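Uncharacterized protein (Thermus thermophilus HB8, PDB 6SCE) acts as a type III CRISPR defence DNA nuclease that is switched on by binding cyclic oligoadenylate, probably through its CARF domains. Local coordinates at residues 4-10 with 32-38; 70-76 with 95-100; 80-86 with 104-110. All coordinates share one frame. Residues are numbered along the deposited sequence.

Contact 1 of 3, residues 4-10 with 32-38; sequences PVYLCLL and AKAVFYS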
loop_
_atom_site.group_PDB
_atom_site.type_symbol
_atom_site.label_atom_id
_atom_site.label_comp_id
_atom_site.label_asym_id
_atom_site.label_seq_id
_atom_site.Cartn_x
_atom_site.Cartn_y
_atom_site.Cartn_z
ATOM N N PRO A 4 27.707 -10.923 -21.195
ATOM C CA PRO A 4 26.367 -11.349 -20.739
ATOM C C PRO A 4 25.260 -10.344 -21.075
ATOM O O PRO A 4 25.536 -9.157 -21.333
ATOM C CB PRO A 4 26.562 -11.472 -19.236
ATOM C CG PRO A 4 27.528 -10.375 -18.949
ATOM C CD PRO A 4 28.529 -10.473 -20.070
ATOM N N VAL A 5 24.008 -10.820 -21.072
ATOM C CA VAL A 5 22.865 -9.972 -21.339
ATOM C C VAL A 5 22.060 -9.881 -20.030
ATOM O O VAL A 5 21.913 -10.860 -19.306
ATOM C CB VAL A 5 22.004 -10.493 -22.505
ATOM C CG1 VAL A 5 20.682 -9.768 -22.603
ATOM C CG2 VAL A 5 22.766 -10.359 -23.834
ATOM N N TYR A 6 21.611 -8.676 -19.732
ATOM C CA TYR A 6 20.790 -8.415 -18.561
ATOM C C TYR A 6 19.366 -8.419 -18.983
ATOM O O TYR A 6 18.965 -7.597 -19.785
ATOM C CB TYR A 6 21.157 -7.051 -17.969
ATOM C CG TYR A 6 20.479 -6.668 -16.674
ATOM C CD1 TYR A 6 20.353 -7.562 -15.627
ATOM C CD2 TYR A 6 20.016 -5.385 -16.491
ATOM C CE1 TYR A 6 19.760 -7.181 -14.422
ATOM C CE2 TYR A 6 19.428 -4.996 -15.295
ATOM C CZ TYR A 6 19.293 -5.891 -14.279
ATOM O OH TYR A 6 18.739 -5.453 -13.088
ATOM N N LEU A 7 18.585 -9.330 -18.402
ATOM C CA LEU A 7 17.122 -9.393 -18.585
ATOM C C LEU A 7 16.434 -8.973 -17.284
ATOM O O LEU A 7 16.706 -9.544 -16.240
ATOM C CB LEU A 7 16.696 -10.833 -18.892
ATOM C CG LEU A 7 17.343 -11.456 -20.161
ATOM C CD1 LEU A 7 16.725 -12.803 -20.444
ATOM C CD2 LEU A 7 17.236 -10.568 -21.367
ATOM N N CYS A 8 15.529 -8.013 -17.350
ATOM C CA CYS A 8 15.064 -7.354 -16.116
ATOM C C CYS A 8 13.610 -6.921 -16.184
ATOM O O CYS A 8 13.228 -6.087 -16.998
ATOM C CB CYS A 8 15.967 -6.154 -15.883
ATOM S SG CYS A 8 15.771 -5.281 -14.307
ATOM N N LEU A 9 12.803 -7.435 -15.273
ATOM C CA LEU A 9 11.467 -6.914 -15.078
ATOM C C LEU A 9 11.599 -5.478 -14.576
ATOM O O LEU A 9 12.417 -5.177 -13.706
ATOM C CB LEU A 9 10.703 -7.767 -14.065
ATOM C CG LEU A 9 10.522 -9.256 -14.324
ATOM C CD1 LEU A 9 9.687 -9.854 -13.197
ATOM C CD2 LEU A 9 9.858 -9.455 -15.677
ATOM N N LEU A 10 10.818 -4.579 -15.146
ATOM C CA LEU A 10 10.893 -3.166 -14.798
ATOM C C LEU A 10 9.520 -2.608 -14.428
ATOM O O LEU A 10 8.640 -2.464 -15.290
ATOM C CB LEU A 10 11.499 -2.380 -15.961
ATOM C CG LEU A 10 11.752 -0.902 -15.709
ATOM C CD1 LEU A 10 12.765 -0.732 -14.572
ATOM C CD2 LEU A 10 12.185 -0.213 -17.004
ATOM N N ALA A 32 26.469 -6.864 -22.735
ATOM C CA ALA A 32 26.241 -6.585 -24.156
ATOM C C ALA A 32 25.057 -5.659 -24.335
ATOM O O ALA A 32 25.066 -4.765 -25.186
ATOM C CB ALA A 32 26.028 -7.889 -24.935
ATOM N N LYS A 33 24.015 -5.863 -23.530
ATOM C CA LYS A 33 22.832 -5.031 -23.622
ATOM C C LYS A 33 21.902 -5.399 -22.473
ATOM O O LYS A 33 22.112 -6.400 -21.809
ATOM C CB LYS A 33 22.086 -5.236 -24.948
ATOM C CG LYS A 33 21.586 -6.655 -25.155
ATOM C CD LYS A 33 20.689 -6.769 -26.379
ATOM C CE LYS A 33 20.231 -8.210 -26.549
ATOM N NZ LYS A 33 19.298 -8.346 -27.699
ATOM N N ALA A 34 20.905 -4.575 -22.256
ATOM C CA ALA A 34 19.914 -4.864 -21.213
ATOM C C ALA A 34 18.573 -4.887 -21.897
ATOM O O ALA A 34 18.315 -4.086 -22.776
ATOM C CB ALA A 34 19.933 -3.797 -20.139
ATOM N N VAL A 35 17.729 -5.829 -21.500
ATOM C CA VAL A 35 16.384 -5.906 -22.008
ATOM C C VAL A 35 15.442 -5.733 -20.815
ATOM O O VAL A 35 15.529 -6.487 -19.853
ATOM C CB VAL A 35 16.113 -7.275 -22.686
ATOM C CG1 VAL A 35 14.706 -7.328 -23.251
ATOM C CG2 VAL A 35 17.123 -7.570 -23.796
ATOM N N PHE A 36 14.551 -4.773 -20.911
ATOM C CA PHE A 36 13.606 -4.503 -19.852
ATOM C C PHE A 36 12.201 -4.920 -20.251
ATOM O O PHE A 36 11.686 -4.473 -21.257
ATOM C CB PHE A 36 13.627 -3.044 -19.501
ATOM C CG PHE A 36 14.938 -2.625 -18.927
ATOM C CD1 PHE A 36 15.291 -3.014 -17.649
ATOM C CD2 PHE A 36 15.859 -1.955 -19.703
ATOM C CE1 PHE A 36 16.536 -2.672 -17.116
ATOM C CE2 PHE A 36 17.103 -1.618 -19.191
ATOM C CZ PHE A 36 17.453 -1.981 -17.907
ATOM N N TYR A 37 11.600 -5.749 -19.433
ATOM C CA TYR A 37 10.202 -6.160 -19.631
ATOM C C TYR A 37 9.385 -5.257 -18.742
ATOM O O TYR A 37 9.252 -5.465 -17.515
ATOM C CB TYR A 37 10.064 -7.644 -19.322
ATOM C CG TYR A 37 11.005 -8.481 -20.143
ATOM C CD1 TYR A 37 10.690 -8.866 -21.452
ATOM C CD2 TYR A 37 12.243 -8.864 -19.638
ATOM C CE1 TYR A 37 11.585 -9.624 -22.207
ATOM C CE2 TYR A 37 13.120 -9.614 -20.384
ATOM C CZ TYR A 37 12.797 -9.976 -21.661
ATOM O OH TYR A 37 13.703 -10.679 -22.358
ATOM N N SER A 38 8.912 -4.183 -19.345
ATOM C CA SER A 38 8.436 -3.080 -18.588
ATOM C C SER A 38 6.924 -3.074 -18.495
ATOM O O SER A 38 6.183 -3.482 -19.437
ATOM C CB SER A 38 8.969 -1.782 -19.161
ATOM O OG SER A 38 8.252 -1.451 -20.303
#
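Mostly apolar side chains pack along both faces of this parallel strand pair. On one face Leu7 CD2 lies 3.7 Å from Val35 CB, and Val5 CG1 meets Val35 CG2 at 4.3 Å. Leu9 CD2 packs on Tyr37 CB at 4.1 Å. On the other face Cys8 CB touches Phe36 CD1 at 3.7 Å, and its sulfur sits at the ring edge. Tyr6 CD2 meets Ala34 CB at 4.0 Å. The backbones pair with the hydrogen bonds of parallel strands, Tyr6 beside Ala34 and Cys8 beside Phe36. Tyr6 N donates to Lys33 O (3.1 Å) and Val35 N to Tyr6 O (2.8 Å). Cys8 N then pairs with Val35 O (2.9 Å), and Tyr37 N with Cys8 O (2.9 Å). At the partly exposed start, Ala32 N bonds Pro4 O at 2.8 Å. The hydroxyl of Tyr6 bonds Ala17 and Asn84, and that of Ser38 bonds Glu66. The Rossmann-like sheet is consistent with a CARF domain. Helix 15-28 connects the strands as a beta-alpha-beta unit, strands 64-67 and 81-84 flank them, and helix 44-59 covers Leu10 and Phe36.

Contact 2 of 3, residues 70-76 with 95-100; sequences EKGLEEA and RFLGHW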
loop_
_atom_site.group_PDB
_atom_site.type_symbol
_atom_site.label_atom_id
_atom_site.label_comp_id
_atom_site.label_asym_id
_atom_site.label_seq_id
_atom_site.Cartn_x
_atom_site.Cartn_y
_atom_site.Cartn_z
ATOM N N GLU A 70 5.435 -10.921 -22.277
ATOM C CA GLU A 70 5.327 -12.229 -22.935
ATOM C C GLU A 70 6.560 -12.586 -23.746
ATOM O O GLU A 70 6.919 -13.759 -23.845
ATOM C CB GLU A 70 4.092 -12.252 -23.864
ATOM C CG GLU A 70 2.758 -12.256 -23.111
ATOM C CD GLU A 70 2.310 -13.643 -22.644
ATOM O OE1 GLU A 70 2.755 -14.661 -23.222
ATOM O OE2 GLU A 70 1.479 -13.721 -21.700
ATOM N N LYS A 71 7.204 -11.580 -24.329
ATOM C CA LYS A 71 8.429 -11.793 -25.095
ATOM C C LYS A 71 9.577 -12.292 -24.228
ATOM O O LYS A 71 10.529 -12.874 -24.729
ATOM C CB LYS A 71 8.827 -10.525 -25.861
ATOM C CG LYS A 71 7.925 -10.243 -27.058
ATOM C CD LYS A 71 8.042 -11.367 -28.088
ATOM N N GLY A 72 9.483 -12.090 -22.918
ATOM C CA GLY A 72 10.466 -12.626 -22.007
ATOM C C GLY A 72 10.347 -14.107 -21.807
ATOM O O GLY A 72 11.248 -14.727 -21.245
ATOM N N LEU A 73 9.220 -14.689 -22.240
ATOM C CA LEU A 73 9.028 -16.139 -22.215
ATOM C C LEU A 73 9.388 -16.784 -23.564
ATOM O O LEU A 73 8.553 -17.404 -24.238
ATOM C CB LEU A 73 7.578 -16.464 -21.829
ATOM C CG LEU A 73 7.143 -15.859 -20.496
ATOM C CD1 LEU A 73 5.680 -16.198 -20.214
ATOM C CD2 LEU A 73 8.019 -16.332 -19.349
ATOM N N GLU A 74 10.654 -16.652 -23.941
ATOM C CA GLU A 74 11.197 -17.220 -25.192
ATOM C C GLU A 74 12.639 -17.634 -24.923
ATOM O O GLU A 74 13.200 -17.302 -23.880
ATOM C CB GLU A 74 11.134 -16.199 -26.321
ATOM C CG GLU A 74 9.708 -15.763 -26.632
ATOM C CD GLU A 74 9.549 -14.915 -27.881
ATOM O OE1 GLU A 74 10.578 -14.456 -28.435
ATOM O OE2 GLU A 74 8.378 -14.697 -28.294
ATOM N N GLU A 75 13.236 -18.370 -25.849
ATOM C CA GLU A 75 14.614 -18.780 -25.685
ATOM C C GLU A 75 15.546 -17.554 -25.698
ATOM O O GLU A 75 15.277 -16.556 -26.358
ATOM C CB GLU A 75 15.036 -19.822 -26.749
ATOM C CG GLU A 75 14.889 -19.400 -28.197
ATOM C CD GLU A 75 13.520 -19.742 -28.791
ATOM O OE1 GLU A 75 12.521 -19.092 -28.404
ATOM O OE2 GLU A 75 13.454 -20.655 -29.647
ATOM N N ALA A 76 16.632 -17.637 -24.942
ATOM C CA ALA A 76 17.658 -16.593 -24.978
ATOM C C ALA A 76 18.403 -16.640 -26.301
ATOM O O ALA A 76 18.555 -17.707 -26.881
ATOM C CB ALA A 76 18.639 -16.778 -23.828
ATOM N N ARG A 95 6.210 -16.345 -13.057
ATOM C CA ARG A 95 6.197 -16.880 -14.434
ATOM C C ARG A 95 7.587 -16.913 -15.074
ATOM O O ARG A 95 7.977 -17.920 -15.683
ATOM C CB ARG A 95 5.240 -16.105 -15.287
ATOM C CG ARG A 95 3.802 -16.350 -14.799
ATOM C CD ARG A 95 2.759 -15.991 -15.783
ATOM N NE ARG A 95 2.908 -16.782 -17.005
ATOM C CZ ARG A 95 2.326 -16.474 -18.147
ATOM N NH1 ARG A 95 1.515 -15.432 -18.224
ATOM N NH2 ARG A 95 2.564 -17.218 -19.224
ATOM N N PHE A 96 8.358 -15.841 -14.887
ATOM C CA PHE A 96 9.736 -15.821 -15.364
ATOM C C PHE A 96 10.588 -16.854 -14.660
ATOM O O PHE A 96 11.431 -17.479 -15.294
ATOM C CB PHE A 96 10.369 -14.437 -15.186
ATOM C CG PHE A 96 10.147 -13.528 -16.341
ATOM C CD1 PHE A 96 8.866 -13.308 -16.833
ATOM C CD2 PHE A 96 11.211 -12.867 -16.941
ATOM C CE1 PHE A 96 8.650 -12.463 -17.894
ATOM C CE2 PHE A 96 10.991 -12.030 -18.018
ATOM C CZ PHE A 96 9.706 -11.804 -18.479
ATOM N N LEU A 97 10.383 -17.067 -13.363
ATOM C CA LEU A 97 11.202 -18.050 -12.669
ATOM C C LEU A 97 10.955 -19.438 -13.275
ATOM O O LEU A 97 11.911 -20.200 -13.470
ATOM C CB LEU A 97 10.914 -18.105 -11.198
ATOM C CG LEU A 97 11.656 -19.159 -10.379
ATOM C CD1 LEU A 97 13.162 -18.965 -10.442
ATOM C CD2 LEU A 97 11.158 -19.118 -8.954
ATOM N N GLY A 98 9.693 -19.755 -13.574
ATOM C CA GLY A 98 9.384 -21.066 -14.213
ATOM C C GLY A 98 10.165 -21.262 -15.514
ATOM O O GLY A 98 10.700 -22.326 -15.765
ATOM N N HIS A 99 10.223 -20.219 -16.326
ATOM C CA HIS A 99 10.810 -20.267 -17.647
ATOM C C HIS A 99 12.338 -20.235 -17.624
ATOM O O HIS A 99 12.987 -20.954 -18.397
ATOM C CB HIS A 99 10.271 -19.097 -18.465
ATOM C CG HIS A 99 10.811 -19.013 -19.865
ATOM N ND1 HIS A 99 10.273 -19.717 -20.928
ATOM C CD2 HIS A 99 11.840 -18.297 -20.377
ATOM C CE1 HIS A 99 10.944 -19.433 -22.026
ATOM N NE2 HIS A 99 11.902 -18.578 -21.722
ATOM N N TRP A 100 12.914 -19.425 -16.730
ATOM C CA TRP A 100 14.335 -19.095 -16.784
ATOM C C TRP A 100 15.224 -19.991 -15.949
ATOM O O TRP A 100 16.446 -19.807 -15.928
ATOM C CB TRP A 100 14.572 -17.581 -16.496
ATOM C CG TRP A 100 14.204 -16.744 -17.669
ATOM C CD1 TRP A 100 13.128 -15.940 -17.794
ATOM C CD2 TRP A 100 14.888 -16.692 -18.905
ATOM N NE1 TRP A 100 13.113 -15.362 -19.022
ATOM C CE2 TRP A 100 14.185 -15.829 -19.733
ATOM C CE3 TRP A 100 16.041 -17.312 -19.394
ATOM C CZ2 TRP A 100 14.583 -15.546 -21.031
ATOM C CZ3 TRP A 100 16.432 -17.031 -20.696
ATOM C CH2 TRP A 100 15.718 -16.171 -21.487
HETATM O O HOH W 1 1.286 -16.249 -21.218
#
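Two side chains of helix 90-100 bind backbone carbonyls of the loop at 70-76. His99 NE2 donates to Glu74 O at 2.8 Å, with a good angle of 158°. Trp100 NE1 reaches Gly72 O at 3.0 Å, but the bond is bent and weak. The setting is a Rossmann-like domain, consistent with CARF. The loop connects strand 64-67 to strand 81-84, and helix 90-100 belongs to the next beta-alpha-beta unit.

At the exposed end, Glu70 OE2 and Arg95 NH1 form a long salt bridge of 3.9 Å. A water supplements it. It donates to Glu70 OE2 at 2.6 Å and accepts from Arg95 NH2 at 2.6 Å. Arg95 NH1 also bonds the hydroxyl of Tyr91, which gives NH1 a second partner.

Packing fills the space between these bonds. Leu73 is the residue most covered by the other segment. Its CD1 lies over one face of the Arg95 guanidinium, 3.4 Å from NH2, and its CD2 meets Phe96 CD1 at 4.0 Å. Gly72 has no side chain, which lets Phe96 CZ come within 3.7 Å of its CA. A CB in that place would clash with the ring. Ala76 CB closes the far end against Trp100 CH2 at 3.8 Å. Beneath, Phe96 rests on Leu9 and Trp100 on Leu7, so the helix also covers the sheet. The His99 ring is held twice. While its edge bonds Glu74, its face receives Leu73 CA in a CH-pi contact, 3.8 Å from the ring centroid.

Contact 3 of 3, residues 80-86 with 104-110; sequences EVWVNLT and GARVFLV. With nucleotides of chain B.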
loop_
_atom_site.group_PDB
_atom_site.type_symbol
_atom_site.label_atom_id
_atom_site.label_comp_id
_atom_site.label_asym_id
_atom_site.label_seq_id
_atom_site.Cartn_x
_atom_site.Cartn_y
_atom_site.Cartn_z
ATOM N N GLU A 80 24.824 -16.272 -22.180
ATOM C CA GLU A 80 24.692 -16.108 -20.738
ATOM C C GLU A 80 23.767 -14.924 -20.431
ATOM O O GLU A 80 23.994 -13.818 -20.899
ATOM C CB GLU A 80 26.052 -15.884 -20.062
ATOM C CG GLU A 80 27.020 -17.070 -20.099
ATOM C CD GLU A 80 26.472 -18.383 -19.520
ATOM O OE1 GLU A 80 25.700 -18.374 -18.530
ATOM O OE2 GLU A 80 26.838 -19.452 -20.056
ATOM N N VAL A 81 22.677 -15.189 -19.731
ATOM C CA VAL A 81 21.758 -14.118 -19.348
ATOM C C VAL A 81 21.696 -14.065 -17.830
ATOM O O VAL A 81 21.808 -15.092 -17.148
ATOM C CB VAL A 81 20.351 -14.234 -19.986
ATOM C CG1 VAL A 81 20.403 -14.096 -21.505
ATOM C CG2 VAL A 81 19.640 -15.509 -19.588
ATOM N N TRP A 82 21.521 -12.849 -17.319
ATOM C CA TRP A 82 21.294 -12.609 -15.908
ATOM C C TRP A 82 19.897 -12.043 -15.806
ATOM O O TRP A 82 19.600 -11.035 -16.434
ATOM C CB TRP A 82 22.298 -11.615 -15.338
ATOM C CG TRP A 82 23.678 -12.180 -15.299
ATOM C CD1 TRP A 82 24.460 -12.496 -16.366
ATOM C CD2 TRP A 82 24.443 -12.451 -14.141
ATOM N NE1 TRP A 82 25.673 -12.969 -15.927
ATOM C CE2 TRP A 82 25.672 -12.968 -14.565
ATOM C CE3 TRP A 82 24.208 -12.310 -12.771
ATOM C CZ2 TRP A 82 26.667 -13.333 -13.674
ATOM C CZ3 TRP A 82 25.189 -12.684 -11.897
ATOM C CH2 TRP A 82 26.412 -13.176 -12.352
ATOM N N VAL A 83 19.049 -12.706 -15.039
ATOM C CA VAL A 83 17.639 -12.343 -15.015
ATOM C C VAL A 83 17.239 -11.829 -13.636
ATOM O O VAL A 83 17.269 -12.585 -12.680
ATOM C CB VAL A 83 16.758 -13.553 -15.376
ATOM C CG1 VAL A 83 15.318 -13.153 -15.541
ATOM C CG2 VAL A 83 17.254 -14.197 -16.655
ATOM N N ASN A 84 16.843 -10.545 -13.565
ATOM C CA ASN A 84 16.439 -9.917 -12.304
ATOM C C ASN A 84 14.925 -9.950 -12.206
ATOM O O ASN A 84 14.269 -9.350 -13.021
ATOM C CB ASN A 84 16.990 -8.482 -12.254
ATOM C CG ASN A 84 16.685 -7.744 -10.944
ATOM O OD1 ASN A 84 16.006 -8.257 -10.062
ATOM N ND2 ASN A 84 17.164 -6.486 -10.851
ATOM N N LEU A 85 14.384 -10.638 -11.191
ATOM C CA LEU A 85 12.922 -10.794 -11.018
ATOM C C LEU A 85 12.275 -9.893 -9.974
ATOM O O LEU A 85 11.083 -10.038 -9.672
ATOM C CB LEU A 85 12.595 -12.234 -10.653
ATOM C CG LEU A 85 13.123 -13.297 -11.616
ATOM C CD1 LEU A 85 12.672 -14.672 -11.169
ATOM C CD2 LEU A 85 12.734 -12.991 -13.028
ATOM N N THR A 86 13.030 -8.939 -9.445
ATOM C CA THR A 86 12.508 -8.045 -8.404
ATOM C C THR A 86 11.436 -7.086 -8.903
ATOM O O THR A 86 10.486 -6.777 -8.196
ATOM C CB THR A 86 13.693 -7.311 -7.737
ATOM O OG1 THR A 86 14.402 -8.252 -6.917
ATOM C CG2 THR A 86 13.227 -6.169 -6.817
ATOM N N GLY A 104 22.388 -21.618 -19.194
ATOM C CA GLY A 104 22.733 -20.341 -19.794
ATOM C C GLY A 104 22.103 -19.148 -19.059
ATOM O O GLY A 104 22.193 -18.011 -19.546
ATOM N N ALA A 105 21.499 -19.389 -17.896
ATOM C CA ALA A 105 20.753 -18.334 -17.164
ATOM C C ALA A 105 21.117 -18.297 -15.712
ATOM O O ALA A 105 21.303 -19.325 -15.088
ATOM C CB ALA A 105 19.259 -18.538 -17.304
ATOM N N ARG A 106 21.285 -17.094 -15.172
ATOM C CA ARG A 106 21.433 -16.911 -13.737
ATOM C C ARG A 106 20.217 -16.063 -13.356
ATOM O O ARG A 106 19.978 -15.041 -13.971
ATOM C CB ARG A 106 22.724 -16.199 -13.377
ATOM C CG ARG A 106 23.988 -17.070 -13.544
ATOM C CD ARG A 106 25.276 -16.354 -13.162
ATOM N NE ARG A 106 26.477 -17.179 -13.390
ATOM C CZ ARG A 106 27.070 -17.373 -14.576
ATOM N NH1 ARG A 106 26.616 -16.804 -15.697
ATOM N NH2 ARG A 106 28.143 -18.160 -14.656
ATOM N N VAL A 107 19.469 -16.492 -12.351
ATOM C CA VAL A 107 18.234 -15.809 -11.971
ATOM C C VAL A 107 18.390 -15.316 -10.547
ATOM O O VAL A 107 18.843 -16.047 -9.672
ATOM C CB VAL A 107 17.029 -16.756 -12.068
ATOM C CG1 VAL A 107 15.732 -16.025 -11.723
ATOM C CG2 VAL A 107 16.946 -17.342 -13.471
ATOM N N PHE A 108 18.011 -14.057 -10.311
ATOM C CA PHE A 108 18.192 -13.482 -9.001
ATOM C C PHE A 108 17.160 -12.389 -8.699
ATOM O O PHE A 108 16.402 -11.990 -9.567
ATOM C CB PHE A 108 19.620 -12.947 -8.861
ATOM C CG PHE A 108 19.907 -11.687 -9.634
ATOM C CD1 PHE A 108 20.121 -11.717 -10.998
ATOM C CD2 PHE A 108 20.061 -10.483 -8.969
ATOM C CE1 PHE A 108 20.402 -10.568 -11.706
ATOM C CE2 PHE A 108 20.361 -9.321 -9.663
ATOM C CZ PHE A 108 20.554 -9.371 -11.038
ATOM N N LEU A 109 17.147 -11.978 -7.447
ATOM C CA LEU A 109 16.317 -10.873 -6.926
ATOM C C LEU A 109 17.258 -9.953 -6.185
ATOM O O LEU A 109 18.316 -10.399 -5.727
ATOM C CB LEU A 109 15.371 -11.401 -5.836
ATOM C CG LEU A 109 14.499 -12.587 -6.093
ATOM C CD1 LEU A 109 13.693 -12.947 -4.875
ATOM C CD2 LEU A 109 13.596 -12.186 -7.261
ATOM N N VAL A 110 16.851 -8.707 -5.992
ATOM C CA VAL A 110 17.533 -7.797 -5.068
ATOM C C VAL A 110 16.518 -7.410 -4.002
ATOM O O VAL A 110 15.389 -7.005 -4.299
ATOM C CB VAL A 110 18.157 -6.579 -5.770
ATOM C CG1 VAL A 110 19.260 -7.046 -6.693
ATOM C CG2 VAL A 110 17.145 -5.761 -6.586
ATOM P P A B 2 8.623 -1.912 -8.703
ATOM O OP1 A B 2 8.415 -0.440 -8.541
ATOM O OP2 A B 2 9.482 -2.481 -9.801
ATOM O "O5'" A B 2 9.209 -2.454 -7.311
ATOM C "C5'" A B 2 9.730 -3.803 -7.263
ATOM C "C4'" A B 2 10.274 -4.078 -5.884
ATOM O "O4'" A B 2 11.436 -3.232 -5.670
ATOM C "C3'" A B 2 9.323 -3.811 -4.725
ATOM O "O3'" A B 2 9.423 -4.827 -3.728
ATOM C "C2'" A B 2 9.834 -2.491 -4.154
ATOM O "O2'" A B 2 9.583 -2.370 -2.770
ATOM C "C1'" A B 2 11.329 -2.616 -4.414
ATOM N N9 A B 2 12.059 -1.363 -4.411
ATOM C C8 A B 2 11.553 -0.096 -4.592
ATOM N N7 A B 2 12.469 0.831 -4.467
ATOM C C5 A B 2 13.636 0.143 -4.170
ATOM C C6 A B 2 14.953 0.570 -3.908
ATOM N N6 A B 2 15.314 1.848 -3.826
ATOM N N1 A B 2 15.883 -0.391 -3.693
ATOM C C2 A B 2 15.485 -1.670 -3.676
ATOM N N3 A B 2 14.276 -2.190 -3.895
ATOM C C4 A B 2 13.388 -1.214 -4.131
#
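Trp82 takes an m rotamer that lays its indole beside Arg106. The Arg106 chain is also m at chi1 and then extended. Its CD sits over the six-membered ring of Trp82, 3.5 Å from the centroid, in a CH-pi contact. The guanidinium then meets Glu80, where OE1 and Arg106 NH1 form a 3.4 Å salt bridge. Phe108 is p, and its CZ comes 3.9 Å from Asn84 CB. On the opposite face Leu85 CD1 packs on Val107 CG1 at 3.4 Å.

The strands pair in parallel, for example Val83 N to Arg106 O at 2.7 Å. Strand pairing stops near Asn84, whose t rotamer lets OD1 accept from Thr86 N at 3.1 Å, an Asx turn. Its ND2 bonds the Tyr6 hydroxyl. Thr86 OG1 accepts from Val110 N at 2.7 Å, so a side chain continues the pairing. Thr86 O lies 3.2 Å from C5' of A2 of chain B. Side-chain oxygens thus take up backbone NH groups where regular pairing ends, next to the bound nucleotide.

From the N terminus, contact 1 comes first. It closes the crossover through helix 15-28 and pairs the first two strands. It is complete before the others open. Contact 2 begins in the loop after strand 64-67, and contact 3 opens before contact 2 closes. These two therefore cross. Contact 2 closes at helix 90-100, and contact 3 closes just after it at strand 105-111. Contacts 1 and 3 share one sheet, because strands 5-10 and 81-84 are neighbours. Contact 2 joins the covering helix to the loop. Its Trp100 and Phe96 touch both strand pairs, so the helix packs on both strand pairs while holding the loop.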